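Local coordinates for trehalose synthase regulatory protein (Candida albicans, PDB 5HUS), which probably serves as a regulatory subunit of the trehalose synthase complex, its C-terminal domain being related to trehalose-phosphatases of the HAD superfamily, at residues N100-I105 and L202-L207. Residues are numbered along the deposited sequence; the frame is centred on the assembly and turned at random.
Sequences NFVKLI and LKAIRL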
loop_
_atom_site.group_PDB
_atom_site.type_symbol
_atom_site.label_atom_id
_atom_site.label_comp_id
_atom_site.label_asym_id
_atom_site.label_seq_id
_atom_site.Cartn_x
_atom_site.Cartn_y
_atom_site.Cartn_z
ATOM N N ASN A 100 7.584 -2.744 -1.341
ATOM C CA ASN A 100 8.962 -3.213 -1.517
ATOM C C ASN A 100 9.058 -4.725 -1.708
ATOM O O ASN A 100 10.004 -5.221 -2.315
ATOM C CB ASN A 100 9.824 -2.785 -0.326
ATOM C CG ASN A 100 10.147 -1.314 -0.361
ATOM O OD1 ASN A 100 11.037 -0.878 -1.101
ATOM N ND2 ASN A 100 9.415 -0.529 0.427
ATOM N N PHE A 101 8.075 -5.451 -1.190
ATOM C CA PHE A 101 8.061 -6.912 -1.280
ATOM C C PHE A 101 6.672 -7.426 -1.606
ATOM O O PHE A 101 5.691 -6.916 -1.090
ATOM C CB PHE A 101 8.548 -7.539 0.030
ATOM C CG PHE A 101 9.855 -6.977 0.514
ATOM C CD1 PHE A 101 11.057 -7.413 -0.025
ATOM C CD2 PHE A 101 9.878 -6.002 1.500
ATOM C CE1 PHE A 101 12.265 -6.883 0.415
ATOM C CE2 PHE A 101 11.079 -5.466 1.944
ATOM C CZ PHE A 101 12.275 -5.911 1.402
ATOM N N VAL A 102 6.600 -8.437 -2.467
ATOM C CA VAL A 102 5.326 -8.982 -2.920
ATOM C C VAL A 102 5.316 -10.494 -2.780
ATOM O O VAL A 102 6.240 -11.168 -3.246
ATOM C CB VAL A 102 5.030 -8.627 -4.398
ATOM C CG1 VAL A 102 3.759 -9.350 -4.878
ATOM C CG2 VAL A 102 4.899 -7.117 -4.579
ATOM N N LYS A 103 4.278 -11.025 -2.141
ATOM C CA LYS A 103 4.065 -12.466 -2.136
ATOM C C LYS A 103 2.773 -12.759 -2.900
ATOM O O LYS A 103 1.665 -12.552 -2.400
ATOM C CB LYS A 103 4.025 -13.025 -0.703
ATOM C CG LYS A 103 3.741 -14.518 -0.639
ATOM C CD LYS A 103 3.938 -15.072 0.780
ATOM C CE LYS A 103 5.416 -15.141 1.134
ATOM N NZ LYS A 103 5.672 -15.857 2.426
ATOM N N LEU A 104 2.944 -13.202 -4.142
ATOM C CA LEU A 104 1.827 -13.551 -5.006
ATOM C C LEU A 104 1.012 -14.677 -4.395
ATOM O O LEU A 104 1.537 -15.491 -3.639
ATOM C CB LEU A 104 2.335 -13.960 -6.388
ATOM C CG LEU A 104 3.179 -12.920 -7.126
ATOM C CD1 LEU A 104 3.852 -13.547 -8.338
ATOM C CD2 LEU A 104 2.336 -11.726 -7.538
ATOM N N ILE A 105 -0.271 -14.723 -4.725
ATOM C CA ILE A 105 -1.156 -15.750 -4.185
ATOM C C ILE A 105 -0.622 -17.140 -4.535
ATOM O O ILE A 105 -0.324 -17.426 -5.699
ATOM C CB ILE A 105 -2.590 -15.568 -4.714
ATOM C CG1 ILE A 105 -3.189 -14.266 -4.177
ATOM C CG2 ILE A 105 -3.465 -16.730 -4.312
ATOM C CD1 ILE A 105 -4.435 -13.803 -4.935
ATOM N N LEU A 202 3.032 2.130 -6.251
ATOM C CA LEU A 202 2.565 2.107 -7.637
ATOM C C LEU A 202 3.243 0.988 -8.409
ATOM O O LEU A 202 2.601 0.273 -9.175
ATOM C CB LEU A 202 2.828 3.450 -8.328
ATOM C CG LEU A 202 1.851 4.611 -8.116
ATOM C CD1 LEU A 202 1.772 5.046 -6.673
ATOM C CD2 LEU A 202 2.257 5.785 -8.999
ATOM N N LYS A 203 4.547 0.835 -8.205
ATOM C CA LYS A 203 5.301 -0.199 -8.903
ATOM C C LYS A 203 4.861 -1.597 -8.471
ATOM O O LYS A 203 4.828 -2.517 -9.290
ATOM C CB LYS A 203 6.803 -0.006 -8.678
ATOM C CG LYS A 203 7.318 1.293 -9.286
ATOM C CD LYS A 203 8.830 1.413 -9.215
ATOM C CE LYS A 203 9.292 2.715 -9.852
ATOM N NZ LYS A 203 10.785 2.856 -9.830
ATOM N N ALA A 204 4.509 -1.755 -7.196
ATOM C CA ALA A 204 4.027 -3.044 -6.713
ATOM C C ALA A 204 2.659 -3.382 -7.299
ATOM O O ALA A 204 2.409 -4.519 -7.685
ATOM C CB ALA A 204 3.969 -3.062 -5.187
ATOM N N ILE A 205 1.776 -2.391 -7.360
ATOM C CA ILE A 205 0.460 -2.601 -7.940
ATOM C C ILE A 205 0.615 -2.991 -9.409
ATOM O O ILE A 205 -0.010 -3.939 -9.879
ATOM C CB ILE A 205 -0.431 -1.350 -7.800
ATOM C CG1 ILE A 205 -0.819 -1.160 -6.325
ATOM C CG2 ILE A 205 -1.694 -1.490 -8.684
ATOM C CD1 ILE A 205 -1.541 0.135 -6.027
ATOM N N ARG A 206 1.492 -2.286 -10.117
ATOM C CA ARG A 206 1.746 -2.589 -11.521
ATOM C C ARG A 206 2.293 -4.002 -11.687
ATOM O O ARG A 206 1.913 -4.709 -12.612
ATOM C CB ARG A 206 2.718 -1.572 -12.126
ATOM C CG ARG A 206 3.118 -1.900 -13.560
ATOM C CD ARG A 206 4.025 -0.825 -14.150
ATOM N NE ARG A 206 5.321 -0.751 -13.484
ATOM C CZ ARG A 206 6.271 0.127 -13.794
ATOM N NH1 ARG A 206 6.071 1.009 -14.766
ATOM N NH2 ARG A 206 7.421 0.125 -13.130
ATOM N N LEU A 207 3.169 -4.416 -10.778
ATOM C CA LEU A 207 3.738 -5.763 -10.821
ATOM C C LEU A 207 2.670 -6.837 -10.607
ATOM O O LEU A 207 2.590 -7.812 -11.358
ATOM C CB LEU A 207 4.856 -5.895 -9.771
ATOM C CG LEU A 207 5.617 -7.222 -9.647
ATOM C CD1 LEU A 207 6.998 -6.969 -9.061
ATOM C CD2 LEU A 207 4.882 -8.246 -8.774
#
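Val102 meets Ala204 and Leu207 where a short antiparallel strand that extends the core sheet of the HAD fold packs against helix 200-213, a worked example of how a β-branched residue fits the surface of a helix. The two methyls divide the work. CG2 lies over Ala204, 4.2 Å from its CB, while CG1, placed anti to the backbone N (chi1 174°), reaches 4.2 Å from CD2 of Leu207. The CA atoms of Val102 and Ala204 lie 7.2 Å apart, the closest CA approach of the two segments, consistent with the small side chain of Ala204. Leu207 extends its side chain, CG anti to its own N at chi1 -179°, and its CD2 also lies 4.5 Å from CD2 of Leu104, a looser contact just past the end of the strand. No hydrogen bond crosses the interface; it is wholly apolar and mostly buried.

One shell further out, Val102 also touches Val208 and Leu104 touches Cys211, so the strand and the residue after it meet a single stripe of the helix, one turn after another, while Leu202 and Ile205 pack on helix 254-265. The other side of the strand faces helix 79-86: Phe101 makes a cation-pi contact with Arg79, and Lys103 a salt bridge with Asp83. A classic beta bulge at Asn100 and Phe101 precedes Val102. Across the interface, the backbone N of Leu207 bonds to Lys203 O, 2.9 Å away, as part of the regular helix.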